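Local coordinates for protein agglutinin (Narcissus pseudonarcissus, PDB 3DZW) that binds mannose-containing glycans through three separate sugar pockets on each chain of a four-chain lectin, at residues Leu31-Val36 against Arg92-Tyr97; Asn61-Ser66 against Ile72-Thr77. All coordinates share one frame; numbering follows the deposited sequence.

Interaction 1 (Leu31-Val36 against Arg92-Tyr97); sequences LVLYDV and RNVVIY. With MAN (alpha-D-mannopyranose), chain C; MAN (alpha-D-mannopyranose), chain D.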
loop_
_atom_site.group_PDB
_atom_site.type_symbol
_atom_site.label_atom_id
_atom_site.label_comp_id
_atom_site.label_asym_id
_atom_site.label_seq_id
_atom_site.Cartn_x
_atom_site.Cartn_y
_atom_site.Cartn_z
ATOM N N LEU A 31 -21.895 5.183 8.667
ATOM C CA LEU A 31 -20.732 5.277 7.767
ATOM C C LEU A 31 -19.892 6.371 8.328
ATOM O O LEU A 31 -20.311 7.530 8.343
ATOM C CB LEU A 31 -21.179 5.593 6.348
ATOM C CG LEU A 31 -20.106 5.836 5.273
ATOM C CD1 LEU A 31 -19.213 4.635 5.085
ATOM C CD2 LEU A 31 -20.782 6.224 3.948
ATOM N N VAL A 32 -18.681 6.024 8.788
ATOM C CA VAL A 32 -17.818 6.972 9.467
ATOM C C VAL A 32 -16.364 7.068 8.962
ATOM O O VAL A 32 -15.763 6.068 8.571
ATOM C CB VAL A 32 -17.728 6.572 10.972
ATOM C CG1 VAL A 32 -16.949 7.614 11.786
ATOM C CG2 VAL A 32 -19.123 6.360 11.565
ATOM N N LEU A 33 -15.826 8.302 8.983
ATOM C CA LEU A 33 -14.439 8.583 8.628
ATOM C C LEU A 33 -13.675 8.839 9.905
ATOM O O LEU A 33 -14.040 9.740 10.685
ATOM C CB LEU A 33 -14.332 9.811 7.720
ATOM C CG LEU A 33 -12.901 10.264 7.334
ATOM C CD1 LEU A 33 -12.163 9.181 6.554
ATOM C CD2 LEU A 33 -12.937 11.557 6.536
ATOM N N TYR A 34 -12.619 8.042 10.147
ATOM C CA TYR A 34 -11.774 8.198 11.341
ATOM C C TYR A 34 -10.358 8.639 11.025
ATOM O O TYR A 34 -9.783 8.232 10.011
ATOM C CB TYR A 34 -11.657 6.873 12.123
ATOM C CG TYR A 34 -12.899 6.404 12.820
ATOM C CD1 TYR A 34 -13.215 6.863 14.101
ATOM C CD2 TYR A 34 -13.740 5.466 12.230
ATOM C CE1 TYR A 34 -14.344 6.433 14.756
ATOM C CE2 TYR A 34 -14.884 5.025 12.880
ATOM C CZ TYR A 34 -15.180 5.510 14.147
ATOM O OH TYR A 34 -16.313 5.076 14.810
ATOM N N ASP A 35 -9.798 9.483 11.901
ATOM C CA ASP A 35 -8.419 9.907 11.816
ATOM C C ASP A 35 -7.841 9.228 13.040
ATOM O O ASP A 35 -7.905 9.759 14.158
ATOM C CB ASP A 35 -8.283 11.420 11.842
ATOM C CG ASP A 35 -6.830 11.887 11.723
ATOM O OD1 ASP A 35 -5.926 11.062 11.863
ATOM O OD2 ASP A 35 -6.606 13.095 11.493
ATOM N N VAL A 36 -7.300 8.017 12.826
ATOM C CA VAL A 36 -6.794 7.164 13.906
ATOM C C VAL A 36 -8.028 6.810 14.803
ATOM O O VAL A 36 -8.936 6.127 14.338
ATOM C CB VAL A 36 -5.595 7.775 14.706
ATOM C CG1 VAL A 36 -5.096 6.778 15.750
ATOM C CG2 VAL A 36 -4.483 8.123 13.803
ATOM N N ARG A 92 -6.951 13.497 3.286
ATOM C CA ARG A 92 -8.056 13.195 4.257
ATOM C C ARG A 92 -9.504 13.495 3.738
ATOM O O ARG A 92 -10.479 13.297 4.463
ATOM C CB ARG A 92 -7.811 13.901 5.634
ATOM C CG ARG A 92 -8.514 13.186 6.812
ATOM C CD ARG A 92 -8.263 13.849 8.175
ATOM N NE ARG A 92 -9.013 15.090 8.329
ATOM C CZ ARG A 92 -9.041 15.822 9.449
ATOM N NH1 ARG A 92 -8.367 15.437 10.535
ATOM N NH2 ARG A 92 -9.759 16.936 9.487
ATOM N N ASN A 93 -9.633 13.949 2.498
ATOM C CA ASN A 93 -10.930 14.225 1.948
ATOM C C ASN A 93 -11.448 12.934 1.304
ATOM O O ASN A 93 -10.649 12.093 0.869
ATOM C CB ASN A 93 -10.835 15.360 0.911
ATOM C CG ASN A 93 -12.168 16.185 0.765
ATOM O OD1 ASN A 93 -13.175 15.911 1.430
ATOM N ND2 ASN A 93 -12.131 17.215 -0.090
ATOM N N VAL A 94 -12.778 12.757 1.292
ATOM C CA VAL A 94 -13.435 11.615 0.636
ATOM C C VAL A 94 -14.211 12.275 -0.515
ATOM O O VAL A 94 -15.110 13.096 -0.270
ATOM C CB VAL A 94 -14.339 10.840 1.559
ATOM C CG1 VAL A 94 -15.052 9.732 0.796
ATOM C CG2 VAL A 94 -13.535 10.251 2.734
ATOM N N VAL A 95 -13.851 11.923 -1.764
ATOM C CA VAL A 95 -14.421 12.563 -2.954
ATOM C C VAL A 95 -14.915 11.620 -4.063
ATOM O O VAL A 95 -14.288 10.605 -4.351
ATOM C CB VAL A 95 -13.334 13.495 -3.605
ATOM C CG1 VAL A 95 -13.925 14.344 -4.722
ATOM C CG2 VAL A 95 -12.689 14.387 -2.564
ATOM N N ILE A 96 -16.044 11.987 -4.691
ATOM C CA ILE A 96 -16.594 11.242 -5.823
ATOM C C ILE A 96 -16.204 11.959 -7.117
ATOM O O ILE A 96 -16.479 13.173 -7.267
ATOM C CB ILE A 96 -18.114 11.147 -5.789
ATOM C CG1 ILE A 96 -18.584 10.338 -4.587
ATOM C CG2 ILE A 96 -18.632 10.491 -7.076
ATOM C CD1 ILE A 96 -20.093 10.309 -4.431
ATOM N N TYR A 97 -15.562 11.229 -8.046
ATOM C CA TYR A 97 -15.155 11.778 -9.359
ATOM C C TYR A 97 -15.784 10.988 -10.496
ATOM O O TYR A 97 -15.976 9.782 -10.383
ATOM C CB TYR A 97 -13.647 11.713 -9.559
ATOM C CG TYR A 97 -12.778 12.528 -8.627
ATOM C CD1 TYR A 97 -12.253 11.966 -7.466
ATOM C CD2 TYR A 97 -12.427 13.842 -8.937
ATOM C CE1 TYR A 97 -11.428 12.701 -6.613
ATOM C CE2 TYR A 97 -11.602 14.587 -8.094
ATOM C CZ TYR A 97 -11.103 14.011 -6.934
ATOM O OH TYR A 97 -10.279 14.752 -6.095
HETATM C C1 MAN C . -10.146 19.838 -2.146
HETATM C C2 MAN C . -9.212 18.665 -2.414
HETATM C C3 MAN C . -9.462 18.093 -3.812
HETATM C C4 MAN C . -10.928 17.743 -3.978
HETATM C C5 MAN C . -11.812 18.943 -3.610
HETATM C C6 MAN C . -13.292 18.585 -3.668
HETATM O O2 MAN C . -9.401 17.665 -1.419
HETATM O O3 MAN C . -8.666 16.941 -4.031
HETATM O O4 MAN C . -11.170 17.332 -5.323
HETATM O O5 MAN C . -11.489 19.419 -2.294
HETATM O O6 MAN C . -14.076 19.743 -3.413
HETATM C C1 MAN D . -21.978 6.766 16.834
HETATM C C2 MAN D . -21.286 5.368 16.588
HETATM C C3 MAN D . -19.786 5.485 16.812
HETATM C C4 MAN D . -19.199 6.641 15.959
HETATM C C5 MAN D . -19.923 7.994 16.185
HETATM C C6 MAN D . -19.443 9.044 15.202
HETATM O O1 MAN D . -22.471 7.063 18.225
HETATM O O2 MAN D . -21.564 4.910 15.286
HETATM O O3 MAN D . -19.184 4.244 16.495
HETATM O O4 MAN D . -17.839 6.813 16.254
HETATM O O5 MAN D . -21.339 7.892 16.040
HETATM O O6 MAN D . -20.214 10.220 15.370
#
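Asp35 and Arg92 form a salt bridge between two sheets of the beta-prism II fold of monocot mannose-binding lectins. Arg92 NH1 gives its hydrogen to Asp35 OD2 over 3.1 Å at 151°. The oxygen lies at the edge of the guanidinium, almost exactly in its plane, and receives the bond on its anti lone pair. The carboxylate and guanidinium planes are nearly perpendicular. A bend at chi3 (74°) in an otherwise extended arginine turns NH1 to the acid. The other carboxylate oxygen, OD1, pairs with Arg20, so Asp35 probably stays ionised between two positive groups. Arginine suits position 92 because its long chain spans the gap between the backbones, where Asp35 CA and Arg92 CA are 8.3 Å apart.

On the outward side of each strand sits a mannose. Tyr34 OH accepts from O4 of one sugar (chain D) at 2.7 Å, and Tyr97 OH does the same for O4 of the other (chain C) at 2.8 Å; Gln26 and Gln89 bond the respective phenols. Asn93 ND2 adds a nearly straight bond to O2 of the chain C mannose. Residues 95-97 also pair with a strand of the second subunit, carrying the sheet across the interface.

Farther along the strands the contact is aliphatic. Leu33 and Val94 reach toward each other tip to tip, both branched, apolar residues fit for a buried prism core that Leu88 and Phe23 also line. Leu33 CD2 stops 4.1 Å from Val94 CG2. The same methyl, Leu33 CD2, lies 3.7 Å from Arg92 O.

Interaction 2 (Asn61-Ser66 against Ile72-Thr77); sequences NLVVYS and IWASNT. With MAN (alpha-D-mannopyranose), chain E.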
loop_
_atom_site.group_PDB
_atom_site.type_symbol
_atom_site.label_atom_id
_atom_site.label_comp_id
_atom_site.label_asym_id
_atom_site.label_seq_id
_atom_site.Cartn_x
_atom_site.Cartn_y
_atom_site.Cartn_z
ATOM N N ASN A 61 -24.316 7.946 -7.941
ATOM C CA ASN A 61 -24.825 8.177 -6.610
ATOM C C ASN A 61 -24.178 7.214 -5.593
ATOM O O ASN A 61 -24.035 6.019 -5.874
ATOM C CB ASN A 61 -26.363 8.021 -6.623
ATOM C CG ASN A 61 -27.080 8.822 -5.486
ATOM O OD1 ASN A 61 -26.478 9.654 -4.798
ATOM N ND2 ASN A 61 -28.383 8.590 -5.346
ATOM N N LEU A 62 -23.758 7.752 -4.431
ATOM C CA LEU A 62 -23.162 6.949 -3.336
ATOM C C LEU A 62 -24.277 6.751 -2.344
ATOM O O LEU A 62 -24.766 7.721 -1.786
ATOM C CB LEU A 62 -21.974 7.666 -2.709
ATOM C CG LEU A 62 -21.199 6.950 -1.585
ATOM C CD1 LEU A 62 -20.562 5.662 -2.086
ATOM C CD2 LEU A 62 -20.136 7.874 -0.994
ATOM N N VAL A 63 -24.687 5.488 -2.101
ATOM C CA VAL A 63 -25.850 5.217 -1.223
ATOM C C VAL A 63 -25.667 4.137 -0.145
ATOM O O VAL A 63 -25.037 3.105 -0.381
ATOM C CB VAL A 63 -27.070 4.774 -2.098
ATOM C CG1 VAL A 63 -28.346 4.642 -1.254
ATOM C CG2 VAL A 63 -27.294 5.748 -3.265
ATOM N N VAL A 64 -26.231 4.397 1.050
ATOM C CA VAL A 64 -26.227 3.440 2.137
ATOM C C VAL A 64 -27.607 2.770 2.131
ATOM O O VAL A 64 -28.632 3.460 2.232
ATOM C CB VAL A 64 -25.988 4.085 3.490
ATOM C CG1 VAL A 64 -26.154 3.036 4.630
ATOM C CG2 VAL A 64 -24.604 4.737 3.545
ATOM N N TYR A 65 -27.631 1.434 1.995
ATOM C CA TYR A 65 -28.897 0.660 1.978
ATOM C C TYR A 65 -29.102 -0.156 3.251
ATOM O O TYR A 65 -28.150 -0.693 3.819
ATOM C CB TYR A 65 -28.955 -0.279 0.762
ATOM C CG TYR A 65 -29.197 0.411 -0.564
ATOM C CD1 TYR A 65 -30.486 0.724 -0.973
ATOM C CD2 TYR A 65 -28.137 0.726 -1.422
ATOM C CE1 TYR A 65 -30.732 1.352 -2.192
ATOM C CE2 TYR A 65 -28.370 1.357 -2.655
ATOM C CZ TYR A 65 -29.681 1.668 -3.029
ATOM O OH TYR A 65 -29.938 2.292 -4.237
ATOM N N SER A 66 -30.363 -0.257 3.681
ATOM C CA SER A 66 -30.727 -1.016 4.856
ATOM C C SER A 66 -30.743 -2.496 4.512
ATOM O O SER A 66 -30.664 -2.849 3.338
ATOM C CB SER A 66 -32.109 -0.609 5.328
ATOM O OG SER A 66 -33.098 -1.052 4.411
ATOM N N ILE A 72 -31.092 4.764 3.111
ATOM C CA ILE A 72 -31.173 5.530 4.385
ATOM C C ILE A 72 -30.257 6.789 4.348
ATOM O O ILE A 72 -30.305 7.616 5.252
ATOM C CB ILE A 72 -30.879 4.655 5.646
ATOM C CG1 ILE A 72 -29.432 4.138 5.654
ATOM C CG2 ILE A 72 -31.879 3.500 5.729
ATOM C CD1 ILE A 72 -29.077 3.335 6.902
ATOM N N TRP A 73 -29.431 6.898 3.290
ATOM C CA TRP A 73 -28.539 8.035 3.080
ATOM C C TRP A 73 -28.001 7.984 1.671
ATOM O O TRP A 73 -27.766 6.893 1.128
ATOM C CB TRP A 73 -27.358 8.033 4.066
ATOM C CG TRP A 73 -26.429 9.262 3.895
ATOM C CD1 TRP A 73 -26.504 10.443 4.575
ATOM C CD2 TRP A 73 -25.329 9.402 2.966
ATOM N NE1 TRP A 73 -25.516 11.309 4.142
ATOM C CE2 TRP A 73 -24.784 10.696 3.156
ATOM C CE3 TRP A 73 -24.755 8.562 1.997
ATOM C CZ2 TRP A 73 -23.686 11.167 2.413
ATOM C CZ3 TRP A 73 -23.663 9.036 1.259
ATOM C CH2 TRP A 73 -23.145 10.328 1.477
ATOM N N ALA A 74 -27.810 9.167 1.061
ATOM C CA ALA A 74 -27.256 9.254 -0.302
ATOM C C ALA A 74 -26.573 10.595 -0.546
ATOM O O ALA A 74 -26.938 11.614 0.051
ATOM C CB ALA A 74 -28.345 9.020 -1.340
ATOM N N SER A 75 -25.577 10.588 -1.435
ATOM C CA SER A 75 -24.847 11.803 -1.791
ATOM C C SER A 75 -25.670 12.727 -2.721
ATOM O O SER A 75 -25.308 13.910 -2.921
ATOM C CB SER A 75 -23.493 11.445 -2.444
ATOM O OG SER A 75 -23.666 10.633 -3.605
ATOM N N ASN A 76 -26.774 12.194 -3.274
ATOM C CA ASN A 76 -27.653 12.942 -4.187
ATOM C C ASN A 76 -26.908 13.393 -5.457
ATOM O O ASN A 76 -27.093 14.523 -5.935
ATOM C CB ASN A 76 -28.316 14.153 -3.473
ATOM C CG ASN A 76 -29.198 13.741 -2.286
ATOM O OD1 ASN A 76 -29.870 12.695 -2.312
ATOM N ND2 ASN A 76 -29.222 14.578 -1.257
ATOM N N THR A 77 -26.067 12.496 -5.996
ATOM C CA THR A 77 -25.276 12.780 -7.206
ATOM C C THR A 77 -25.595 11.810 -8.359
ATOM O O THR A 77 -24.737 11.537 -9.216
ATOM C CB THR A 77 -23.748 12.756 -6.897
ATOM O OG1 THR A 77 -23.387 11.494 -6.310
ATOM C CG2 THR A 77 -23.386 13.867 -5.948
HETATM C C1 MAN E . -31.363 7.923 -6.969
HETATM C C2 MAN E . -30.933 6.495 -7.548
HETATM C C3 MAN E . -31.447 5.329 -6.728
HETATM C C4 MAN E . -31.203 5.565 -5.238
HETATM C C5 MAN E . -31.842 6.879 -4.750
HETATM C C6 MAN E . -31.520 7.136 -3.290
HETATM O O1 MAN E . -32.422 8.704 -7.720
HETATM O O2 MAN E . -29.536 6.461 -7.588
HETATM O O3 MAN E . -30.777 4.150 -7.131
HETATM O O4 MAN E . -31.729 4.487 -4.487
HETATM O O5 MAN E . -31.378 8.016 -5.465
HETATM O O6 MAN E . -31.964 8.439 -2.933
HETATM O O HOH W 1 -30.438 10.478 -3.901
#
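Asn61 turns its amide toward Ser75-Thr77 and the sugar because chi1 of -155° sets CG roughly trans to its own nitrogen, while Ser75, with chi1 at 58°, tucks OG back under the start of the opposing strand. Asn61 OD1 accepts Thr77 N at 3.1 Å from well above the carbonyl plane, and ND2 points to the chain E mannose, with a weak bond to O2. Ser75 OG takes the hydrogen of Leu62 N at 3.0 Å and donates its own to Thr77 OG1, which also bonds Gly60; a hydroxyl suits this place because it can accept and donate at once.

These groups close one end of an antiparallel beta hairpin, strands 62-65 and 71-74, in which Val63 and Ala74 form a non-hydrogen-bonded pair. Ile72 N meets Val64 O at 2.9 Å, nearly straight at 172°. On the face with Trp73, Val64 CG2 lies 4.1 Å from Trp73 CE3, and its other branch, CG1, packs at 3.6 Å on Ile72 CG1. On the reverse face, Val63 CG1 lies against the Tyr65 ring, whose OH accepts from mannose O4 at 2.8 Å.

One water joins Asn61 ND2, Asn76 OD1 and the sugar's O5 and O6. With OD1 of Asn61 held by Thr77 N, the NH2 is probably kept toward the mannose, so the backbone after strand 71-74 would help to orient the pocket.

Overall arrangement
Interaction 2 lies nested along the chain inside the loop closed by interaction 1, and their centres are 15 Å apart. They meet in the prism core: Ile96 CD1 packs 3.7 Å from Leu62 CB and also 3.7 Å from Ser75 OG, while Leu31 CD2 approaches Val64 CG2 at 4.1 Å. Tyr34, Tyr65 and Tyr97, one from each of the three sheets, each reach a mannose. They represent the three pockets, whose Gln-Asp-Asn-Tyr residues recur with the same spacing. Both contacts also touch the second subunit, where Trp102 of that subunit packs on Ile96 and Leu62.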